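Local coordinates for resiniferatoxin-binding, phosphotriesterase-related protein (Rhodobacter sphaeroides 2.4.1, PDB 3K2G) that binds two zinc ions in a TIM-barrel metal site and, as a member of the phosphotriesterase family, is probably a hydrolase of phosphoric esters, at residues L32-L37 and L236-P241; G134-S139 and M207-G212; V247-L252 and L259-I264. All blocks are in the same frame, centred on the assembly; numbering follows the deposited sequence.

Interaction 1 of 3, residues L32-L37 and L236-P241; sequences LMHEHL and LCHMNP. With ZN (zinc ion), chain I; ZN (zinc ion), chain J.
H34 and H238 bring their imidazoles together at the heart of the binuclear zinc site, each ring serving a different metal. The edge of H238 is turned toward the face of H34 in an offset edge-to-face pair, with centroids 5.4 Å apart and ring planes inclined at 63°. The nearest atoms are the two ring carbons, H34 CE1 and H238 CE1, 4.0 Å apart, a simple van der Waals touch. With CG anti to the backbone N (chi1 -170°), the H34 ring is placed with NE2 2.2 Å from one zinc ion. H36 joins it with NE2 2.2 Å from the same ion, giving the His-X-His pair that closes the first strand in metal-dependent hydrolases of this superfamily. The second zinc ion is held by H238 NE2 at 2.3 Å. Water 1 lies between the metals, 2.0 Å from the zinc ion of H34 and 2.1 Å from that of H238, and so bridges the pair.

C237 touches both rings. Its SG meets the edge of the H34 ring close to the ring plane, 3.5 Å from ND1, while its CB lies over the centre of one face of its neighbour H238. Together with the zinc bonds, these contacts probably restrict rotation of the rings. The far nitrogens are steered by second-shell acids: H238 ND1 is hydrogen-bonded to D262, and H34 ND1 makes a weak bond to E260. E177 links both metals, and D304 completes the set on the zinc ion of H34.

The two loops follow strands 31-32 and 234-236 at the mouth of the barrel; strand 258-261 packs against C237 and M239, helix 246-255 against L236 and M239, and helix 337-352 against L32 and M33.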
loop_
_atom_site.group_PDB
_atom_site.type_symbol
_atom_site.label_atom_id
_atom_site.label_comp_id
_atom_site.label_asym_id
_atom_site.label_seq_id
_atom_site.Cartn_x
_atom_site.Cartn_y
_atom_site.Cartn_z
ATOM N N LEU B 32 -14.175 29.750 7.389
ATOM C CA LEU B 32 -14.720 28.401 7.366
ATOM C C LEU B 32 -15.604 28.409 6.117
ATOM O O LEU B 32 -16.635 29.085 6.072
ATOM C CB LEU B 32 -15.565 28.116 8.619
ATOM C CG LEU B 32 -14.839 27.864 9.942
ATOM C CD1 LEU B 32 -15.861 27.711 11.073
ATOM C CD2 LEU B 32 -14.000 26.600 9.824
HETATM N N MSE B 33 -15.175 27.668 5.099
HETATM C CA MSE B 33 -15.872 27.593 3.822
HETATM C C MSE B 33 -17.200 26.851 3.786
HETATM O O MSE B 33 -17.964 26.995 2.829
HETATM C CB MSE B 33 -14.956 26.955 2.775
HETATM C CG MSE B 33 -13.863 27.875 2.237
HETATM SE SE MSE B 33 -14.508 29.418 1.343
HETATM C CE MSE B 33 -15.701 28.532 0.117
ATOM N N HIS B 34 -17.494 26.064 4.811
ATOM C CA HIS B 34 -18.727 25.300 4.763
ATOM C C HIS B 34 -19.311 24.989 6.134
ATOM O O HIS B 34 -18.924 24.014 6.781
ATOM C CB HIS B 34 -18.451 24.011 3.981
ATOM C CG HIS B 34 -19.673 23.222 3.645
ATOM N ND1 HIS B 34 -19.952 22.807 2.362
ATOM C CD2 HIS B 34 -20.665 22.731 4.425
ATOM C CE1 HIS B 34 -21.063 22.091 2.365
ATOM N NE2 HIS B 34 -21.514 22.029 3.604
ATOM N N GLU B 35 -20.256 25.818 6.559
ATOM C CA GLU B 35 -20.909 25.639 7.855
ATOM C C GLU B 35 -22.379 26.020 7.757
ATOM O O GLU B 35 -22.751 26.893 6.971
ATOM C CB GLU B 35 -20.268 26.539 8.913
ATOM C CG GLU B 35 -18.766 26.420 9.063
ATOM C CD GLU B 35 -18.324 25.055 9.568
ATOM O OE1 GLU B 35 -19.100 24.404 10.300
ATOM O OE2 GLU B 35 -17.190 24.642 9.240
ATOM N N HIS B 36 -23.218 25.361 8.551
ATOM C CA HIS B 36 -24.632 25.698 8.569
ATOM C C HIS B 36 -24.861 26.349 9.921
ATOM O O HIS B 36 -24.516 25.772 10.955
ATOM C CB HIS B 36 -25.485 24.444 8.421
ATOM C CG HIS B 36 -25.286 23.744 7.117
ATOM N ND1 HIS B 36 -25.893 24.158 5.952
ATOM C CD2 HIS B 36 -24.496 22.697 6.781
ATOM C CE1 HIS B 36 -25.483 23.399 4.953
ATOM N NE2 HIS B 36 -24.635 22.506 5.429
ATOM N N LEU B 37 -25.420 27.558 9.910
ATOM C CA LEU B 37 -25.669 28.286 11.147
ATOM C C LEU B 37 -27.074 28.026 11.668
ATOM O O LEU B 37 -27.325 28.095 12.869
ATOM C CB LEU B 37 -25.440 29.778 10.915
ATOM C CG LEU B 37 -24.025 30.029 10.382
ATOM C CD1 LEU B 37 -23.774 31.518 10.239
ATOM C CD2 LEU B 37 -23.012 29.404 11.328
ATOM N N LEU B 236 -15.820 21.156 -4.655
ATOM C CA LEU B 236 -16.400 19.829 -4.487
ATOM C C LEU B 236 -16.438 19.524 -2.994
ATOM O O LEU B 236 -15.387 19.373 -2.366
ATOM C CB LEU B 236 -15.548 18.778 -5.200
ATOM C CG LEU B 236 -15.425 18.919 -6.717
ATOM C CD1 LEU B 236 -14.398 17.925 -7.236
ATOM C CD2 LEU B 236 -16.776 18.679 -7.372
ATOM N N CYS B 237 -17.645 19.433 -2.439
ATOM C CA CYS B 237 -17.834 19.173 -1.007
ATOM C C CYS B 237 -17.700 17.724 -0.574
ATOM O O CYS B 237 -17.841 16.798 -1.373
ATOM C CB CYS B 237 -19.218 19.647 -0.557
ATOM S SG CYS B 237 -19.564 21.407 -0.799
ATOM N N HIS B 238 -17.436 17.549 0.716
ATOM C CA HIS B 238 -17.347 16.225 1.326
ATOM C C HIS B 238 -16.309 15.286 0.730
ATOM O O HIS B 238 -16.604 14.141 0.385
ATOM C CB HIS B 238 -18.734 15.586 1.287
ATOM C CG HIS B 238 -19.830 16.533 1.670
ATOM N ND1 HIS B 238 -19.705 17.423 2.715
ATOM C CD2 HIS B 238 -21.062 16.740 1.143
ATOM C CE1 HIS B 238 -20.813 18.139 2.816
ATOM N NE2 HIS B 238 -21.651 17.744 1.874
HETATM N N MSE B 239 -15.079 15.765 0.636
HETATM C CA MSE B 239 -14.006 14.947 0.089
HETATM C C MSE B 239 -13.438 13.961 1.107
HETATM O O MSE B 239 -12.845 12.955 0.730
HETATM C CB MSE B 239 -12.893 15.847 -0.432
HETATM C CG MSE B 239 -13.326 16.689 -1.634
HETATM SE SE MSE B 239 -14.054 15.622 -3.083
HETATM C CE MSE B 239 -12.463 14.585 -3.464
ATOM N N ASN B 240 -13.636 14.249 2.394
ATOM C CA ASN B 240 -13.121 13.409 3.477
ATOM C C ASN B 240 -13.211 11.894 3.282
ATOM O O ASN B 240 -12.219 11.194 3.449
ATOM C CB ASN B 240 -13.799 13.768 4.805
ATOM C CG ASN B 240 -13.555 15.206 5.217
ATOM O OD1 ASN B 240 -12.920 15.477 6.241
ATOM N ND2 ASN B 240 -14.062 16.137 4.423
ATOM N N PRO B 241 -14.398 11.370 2.934
ATOM C CA PRO B 241 -14.572 9.926 2.737
ATOM C C PRO B 241 -13.746 9.261 1.640
ATOM O O PRO B 241 -13.590 8.041 1.648
ATOM C CB PRO B 241 -16.073 9.787 2.476
ATOM C CG PRO B 241 -16.662 10.969 3.205
ATOM C CD PRO B 241 -15.696 12.063 2.835
HETATM ZN ZN ZN I . -23.408 21.089 4.339
HETATM ZN ZN ZN J . -23.830 18.473 1.863
HETATM O O HOH W 1 -23.745 19.218 3.853
HETATM O O HOH W 2 -24.294 16.722 3.450
#

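Interaction 2 of 3, residues G134-S139 and M207-G212. With ZN (zinc ion), chain J; DTV ((2S,3S)-1,4-dimercaptobutane-2,3-diol), chain K.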
loop_
_atom_site.group_PDB
_atom_site.type_symbol
_atom_site.label_atom_id
_atom_site.label_comp_id
_atom_site.label_asym_id
_atom_site.label_seq_id
_atom_site.Cartn_x
_atom_site.Cartn_y
_atom_site.Cartn_z
ATOM N N GLY B 134 -29.563 28.033 -4.566
ATOM C CA GLY B 134 -29.810 26.860 -5.385
ATOM C C GLY B 134 -30.604 25.792 -4.658
ATOM O O GLY B 134 -31.097 26.013 -3.549
ATOM N N TYR B 135 -30.720 24.626 -5.285
ATOM C CA TYR B 135 -31.458 23.509 -4.714
ATOM C C TYR B 135 -30.546 22.390 -4.231
ATOM O O TYR B 135 -29.459 22.177 -4.768
ATOM C CB TYR B 135 -32.455 22.981 -5.745
ATOM C CG TYR B 135 -33.560 23.976 -6.029
ATOM C CD1 TYR B 135 -34.636 24.124 -5.149
ATOM C CD2 TYR B 135 -33.500 24.814 -7.141
ATOM C CE1 TYR B 135 -35.625 25.083 -5.370
ATOM C CE2 TYR B 135 -34.480 25.776 -7.370
ATOM C CZ TYR B 135 -35.539 25.908 -6.481
ATOM O OH TYR B 135 -36.498 26.871 -6.704
ATOM N N TYR B 136 -31.014 21.674 -3.214
ATOM C CA TYR B 136 -30.266 20.585 -2.611
ATOM C C TYR B 136 -30.696 19.234 -3.181
ATOM O O TYR B 136 -31.194 19.157 -4.306
ATOM C CB TYR B 136 -30.478 20.631 -1.097
ATOM C CG TYR B 136 -29.424 19.921 -0.291
ATOM C CD1 TYR B 136 -28.072 20.050 -0.611
ATOM C CD2 TYR B 136 -29.771 19.161 0.825
ATOM C CE1 TYR B 136 -27.091 19.443 0.163
ATOM C CE2 TYR B 136 -28.798 18.553 1.606
ATOM C CZ TYR B 136 -27.459 18.700 1.271
ATOM O OH TYR B 136 -26.481 18.134 2.056
ATOM N N LEU B 137 -30.503 18.170 -2.409
ATOM C CA LEU B 137 -30.865 16.834 -2.860
ATOM C C LEU B 137 -32.352 16.718 -3.190
ATOM O O LEU B 137 -33.188 17.429 -2.630
ATOM C CB LEU B 137 -30.468 15.798 -1.801
ATOM C CG LEU B 137 -28.964 15.708 -1.509
ATOM C CD1 LEU B 137 -28.718 14.770 -0.336
ATOM C CD2 LEU B 137 -28.225 15.226 -2.747
ATOM N N ALA B 138 -32.664 15.811 -4.111
ATOM C CA ALA B 138 -34.031 15.569 -4.563
ATOM C C ALA B 138 -35.092 15.557 -3.455
ATOM O O ALA B 138 -36.004 16.388 -3.449
ATOM C CB ALA B 138 -34.081 14.258 -5.343
ATOM N N SER B 139 -34.970 14.619 -2.521
ATOM C CA SER B 139 -35.935 14.487 -1.428
ATOM C C SER B 139 -36.214 15.763 -0.633
ATOM O O SER B 139 -37.195 15.828 0.109
ATOM C CB SER B 139 -35.490 13.375 -0.471
ATOM O OG SER B 139 -34.142 13.549 -0.068
HETATM N N MSE B 207 -20.504 25.752 -5.574
HETATM C CA MSE B 207 -20.206 24.724 -4.587
HETATM C C MSE B 207 -21.166 23.563 -4.776
HETATM O O MSE B 207 -22.386 23.747 -4.802
HETATM C CB MSE B 207 -20.342 25.303 -3.178
HETATM C CG MSE B 207 -19.998 24.325 -2.050
HETATM SE SE MSE B 207 -20.102 25.161 -0.345
HETATM C CE MSE B 207 -18.446 26.167 -0.408
ATOM N N VAL B 208 -20.611 22.365 -4.909
ATOM C CA VAL B 208 -21.420 21.180 -5.133
ATOM C C VAL B 208 -21.288 20.100 -4.065
ATOM O O VAL B 208 -20.187 19.648 -3.737
ATOM C CB VAL B 208 -21.085 20.546 -6.507
ATOM C CG1 VAL B 208 -22.002 19.367 -6.782
ATOM C CG2 VAL B 208 -21.232 21.586 -7.611
ATOM N N HIS B 209 -22.436 19.682 -3.539
ATOM C CA HIS B 209 -22.499 18.629 -2.538
ATOM C C HIS B 209 -22.280 17.294 -3.247
ATOM O O HIS B 209 -22.945 16.977 -4.231
ATOM C CB HIS B 209 -23.869 18.613 -1.860
ATOM C CG HIS B 209 -24.189 17.320 -1.171
ATOM N ND1 HIS B 209 -24.182 17.187 0.199
ATOM C CD2 HIS B 209 -24.502 16.097 -1.665
ATOM C CE1 HIS B 209 -24.472 15.939 0.523
ATOM N NE2 HIS B 209 -24.670 15.255 -0.591
ATOM N N LEU B 210 -21.347 16.505 -2.731
ATOM C CA LEU B 210 -21.055 15.187 -3.292
ATOM C C LEU B 210 -21.441 14.124 -2.294
ATOM O O LEU B 210 -21.461 14.368 -1.082
ATOM C CB LEU B 210 -19.577 15.043 -3.610
ATOM C CG LEU B 210 -18.951 15.869 -4.735
ATOM C CD1 LEU B 210 -17.439 15.614 -4.834
ATOM C CD2 LEU B 210 -19.628 15.497 -6.032
ATOM N N PRO B 211 -21.913 13.108 -2.808
ATOM C CA PRO B 211 -22.001 11.888 -2.005
ATOM C C PRO B 211 -20.630 11.243 -1.759
ATOM O O PRO B 211 -20.161 10.554 -2.654
ATOM C CB PRO B 211 -22.786 10.922 -2.899
ATOM C CG PRO B 211 -22.442 11.330 -4.277
ATOM C CD PRO B 211 -22.160 12.805 -4.212
ATOM N N GLY B 212 -20.008 11.848 -0.781
ATOM C CA GLY B 212 -18.619 11.501 -0.453
ATOM C C GLY B 212 -18.104 10.063 -0.525
ATOM O O GLY B 212 -16.994 9.799 -1.036
HETATM ZN ZN ZN J . -23.830 18.473 1.863
HETATM S S1 DTV K . -26.968 13.544 2.952
HETATM C C1 DTV K . -27.381 15.338 3.219
HETATM C C2 DTV K . -27.995 15.626 4.589
HETATM O O2 DTV K . -27.051 15.251 5.581
HETATM C C3 DTV K . -28.322 17.123 4.732
HETATM O O3 DTV K . -27.136 17.874 4.634
HETATM C C4 DTV K . -28.977 17.452 6.075
HETATM S S4 DTV K . -30.224 18.758 5.930
HETATM O O HOH W 2 -24.294 16.722 3.450
HETATM O O HOH W 1 -23.745 19.218 3.853
#
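Y136 presents the edge of its phenol ring to the face of the H209 imidazole, an edge-to-face pair with centroids 5.1 Å apart and planes at 81°. Its CG is anti to the backbone N (chi1 -159°), which places the hydroxyl at the zinc ion. There Y136 OH lies 2.7 Å from the zinc ion, a long bond with the metal near the plane of the ring. H209 ND1 holds that ion much more closely, at 2.1 Å. The 3.1 Å between Y136 OH and H209 ND1 is therefore the spacing of two atoms gathered at one metal and is not a hydrogen bond, since ND1 gives its lone pair to zinc. The hydroxyl is also hydrogen-bonded to O3 of the bound dithiol at 2.7 Å and to the zinc-bound water 2 at 3.0 Å.

This is one wall of the active-site mouth of a TIM barrel, where loops at the C-terminal ends of the strands, here 128-131 and 206-208, supply the metal ligands and the pocket. E177 and H238 complete the protein ligands of this zinc ion.

L137, next along, lays CG over a face of the Y136 ring and divides its two methyls: CD2 rests 4.0 Å from H209 CD2, whereas CD1 faces the dithiol, 3.8 Å from its C1. The A138 backbone N is hydrogen-bonded to E188 of helix 186-202.

Interaction 3 of 3, residues V247-L252 and L259-I264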
loop_
_atom_site.group_PDB
_atom_site.type_symbol
_atom_site.label_atom_id
_atom_site.label_comp_id
_atom_site.label_asym_id
_atom_site.label_seq_id
_atom_site.Cartn_x
_atom_site.Cartn_y
_atom_site.Cartn_z
ATOM N N VAL B 247 -5.603 8.949 -6.256
ATOM C CA VAL B 247 -5.665 9.201 -7.690
ATOM C C VAL B 247 -6.928 10.014 -7.985
ATOM O O VAL B 247 -6.884 11.037 -8.664
ATOM C CB VAL B 247 -5.676 7.875 -8.488
ATOM C CG1 VAL B 247 -5.981 8.142 -9.963
ATOM C CG2 VAL B 247 -4.323 7.185 -8.344
ATOM N N TYR B 248 -8.053 9.548 -7.457
ATOM C CA TYR B 248 -9.333 10.223 -7.627
ATOM C C TYR B 248 -9.227 11.675 -7.163
ATOM O O TYR B 248 -9.513 12.598 -7.920
ATOM C CB TYR B 248 -10.396 9.488 -6.810
ATOM C CG TYR B 248 -11.758 10.148 -6.735
ATOM C CD1 TYR B 248 -12.603 10.192 -7.845
ATOM C CD2 TYR B 248 -12.241 10.643 -5.520
ATOM C CE1 TYR B 248 -13.898 10.697 -7.745
ATOM C CE2 TYR B 248 -13.538 11.153 -5.410
ATOM C CZ TYR B 248 -14.361 11.173 -6.526
ATOM O OH TYR B 248 -15.650 11.645 -6.414
ATOM N N GLN B 249 -8.791 11.882 -5.924
ATOM C CA GLN B 249 -8.689 13.238 -5.399
ATOM C C GLN B 249 -7.718 14.133 -6.158
ATOM O O GLN B 249 -8.042 15.286 -6.451
ATOM C CB GLN B 249 -8.314 13.217 -3.915
ATOM C CG GLN B 249 -9.314 12.445 -3.057
ATOM C CD GLN B 249 -9.234 12.795 -1.580
ATOM O OE1 GLN B 249 -8.151 12.986 -1.035
ATOM N NE2 GLN B 249 -10.397 12.858 -0.920
ATOM N N ALA B 250 -6.536 13.613 -6.476
ATOM C CA ALA B 250 -5.536 14.403 -7.188
ATOM C C ALA B 250 -5.984 14.774 -8.599
ATOM O O ALA B 250 -5.754 15.895 -9.053
ATOM C CB ALA B 250 -4.197 13.643 -7.239
ATOM N N THR B 251 -6.630 13.843 -9.294
ATOM C CA THR B 251 -7.069 14.124 -10.655
ATOM C C THR B 251 -8.170 15.177 -10.691
ATOM O O THR B 251 -8.321 15.900 -11.680
ATOM C CB THR B 251 -7.532 12.842 -11.370
ATOM O OG1 THR B 251 -8.515 12.171 -10.577
ATOM C CG2 THR B 251 -6.340 11.922 -11.609
ATOM N N LEU B 252 -8.940 15.261 -9.607
ATOM C CA LEU B 252 -9.999 16.254 -9.503
ATOM C C LEU B 252 -9.339 17.598 -9.274
ATOM O O LEU B 252 -9.742 18.602 -9.862
ATOM C CB LEU B 252 -10.923 15.935 -8.329
ATOM C CG LEU B 252 -11.803 14.705 -8.545
ATOM C CD1 LEU B 252 -12.419 14.282 -7.210
ATOM C CD2 LEU B 252 -12.879 15.028 -9.578
ATOM N N LEU B 259 -10.976 20.989 -3.489
ATOM C CA LEU B 259 -11.345 19.751 -2.811
ATOM C C LEU B 259 -11.651 20.176 -1.385
ATOM O O LEU B 259 -10.757 20.556 -0.631
ATOM C CB LEU B 259 -10.185 18.756 -2.838
ATOM C CG LEU B 259 -9.679 18.373 -4.234
ATOM C CD1 LEU B 259 -8.608 17.298 -4.103
ATOM C CD2 LEU B 259 -10.840 17.866 -5.092
ATOM N N GLU B 260 -12.922 20.129 -1.019
ATOM C CA GLU B 260 -13.304 20.566 0.310
ATOM C C GLU B 260 -13.425 19.466 1.355
ATOM O O GLU B 260 -14.315 18.620 1.288
ATOM C CB GLU B 260 -14.617 21.350 0.228
ATOM C CG GLU B 260 -14.996 22.047 1.519
ATOM C CD GLU B 260 -16.186 22.974 1.341
ATOM O OE1 GLU B 260 -17.340 22.492 1.302
ATOM O OE2 GLU B 260 -15.957 24.192 1.223
ATOM N N PHE B 261 -12.504 19.475 2.312
ATOM C CA PHE B 261 -12.532 18.522 3.413
ATOM C C PHE B 261 -13.309 19.245 4.512
ATOM O O PHE B 261 -12.749 19.744 5.482
ATOM C CB PHE B 261 -11.104 18.187 3.850
ATOM C CG PHE B 261 -10.370 17.333 2.854
ATOM C CD1 PHE B 261 -10.431 15.944 2.926
ATOM C CD2 PHE B 261 -9.666 17.918 1.808
ATOM C CE1 PHE B 261 -9.806 15.150 1.964
ATOM C CE2 PHE B 261 -9.039 17.136 0.842
ATOM C CZ PHE B 261 -9.106 15.750 0.920
ATOM N N ASP B 262 -14.621 19.311 4.304
ATOM C CA ASP B 262 -15.547 19.979 5.208
ATOM C C ASP B 262 -16.109 19.091 6.312
ATOM O O ASP B 262 -17.075 19.469 6.964
ATOM C CB ASP B 262 -16.716 20.556 4.401
ATOM C CG ASP B 262 -17.207 19.604 3.318
ATOM O OD1 ASP B 262 -17.422 18.408 3.616
ATOM O OD2 ASP B 262 -17.382 20.057 2.166
HETATM N N MSE B 263 -15.520 17.920 6.527
HETATM C CA MSE B 263 -16.033 17.024 7.560
HETATM C C MSE B 263 -15.068 16.818 8.718
HETATM O O MSE B 263 -15.173 15.845 9.471
HETATM C CB MSE B 263 -16.421 15.686 6.932
HETATM C CG MSE B 263 -17.641 15.813 6.029
HETATM SE SE MSE B 263 -17.926 14.412 4.733
HETATM C CE MSE B 263 -18.034 12.895 5.955
ATOM N N ILE B 264 -14.138 17.755 8.862
ATOM C CA ILE B 264 -13.157 17.704 9.934
ATOM C C ILE B 264 -13.846 17.636 11.287
ATOM O O ILE B 264 -14.662 18.499 11.619
ATOM C CB ILE B 264 -12.280 18.958 9.952
ATOM C CG1 ILE B 264 -11.535 19.095 8.622
ATOM C CG2 ILE B 264 -11.340 18.908 11.152
ATOM C CD1 ILE B 264 -10.653 17.923 8.284
#
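L259 drives its CD1 methyl up against the backbone of helix 246-255, reaching Q249 O at 3.1 Å, a very close approach for a methyl and a carbonyl oxygen. The two methyls of L259 reach different groups. CD1 lies beyond the Q249 carbonyl oxygen, off to one side of the C=O bond, and 4.1 Å from Q249 CB; CD2 packs 3.8 Å from L252 CB, one turn further along the helix. L252 in turn lays its CD1 over the centre of one face of the Y248 ring, so that a string of apolar groups runs from the strand across the helix surface.

The second point of contact lies two residues along the strand. Q249, extended beyond CG, and F261 approach from opposite directions, and the side-chain amide meets the rim of the phenyl ring with the two planes 79° apart. Q249 OE1 lies at the ring edge, close to its plane and 3.5 Å from F261 CZ. The other end of the amide is fixed from elsewhere, since Q249 NE2 donates to S242 OG.

Strand 258-261 closes the beta-alpha-beta unit that starts with strand 234-236 and returns through helix 246-255, the repeating element of a TIM barrel. The helix and strand segments are 10.2 Å apart at closest approach, with directions at 127°. L259 and F261 also touch helix 280-292, whereas on the outer side A250 packs against V247 of a second subunit.

The contact thus joins apolar packing to two oxygen approaches, one from a backbone carbonyl to a methyl and one from a side-chain amide to a ring. The place of OE1 near the ring plane is consistent with a weak attraction to the ring-edge C-H, in a buried amide already hydrogen-bonded through its nitrogen.

How the interactions relate
All three contacts are buried, but at different depths. Interaction 1 lies about 4 Å from the centre of the chain, interaction 2 about 10 Å and interaction 3 about 13 Å, where the helix of 247-252 also meets a second subunit. Interactions 1 and 2 share a zinc ion and both waters, and their chemistry is that of imidazoles, a phenol and metal; interaction 3 is helix-on-strand packing. Even so, its strand serves the site: L259 and F261 supply the groups that touch the helix, while the acids E260 and D262 reach H34 and H238 of interaction 1. Probable main-chain hydrogen bonds, C237 N to V208 O and E260 N to L236 O, tie the neighbouring strands together.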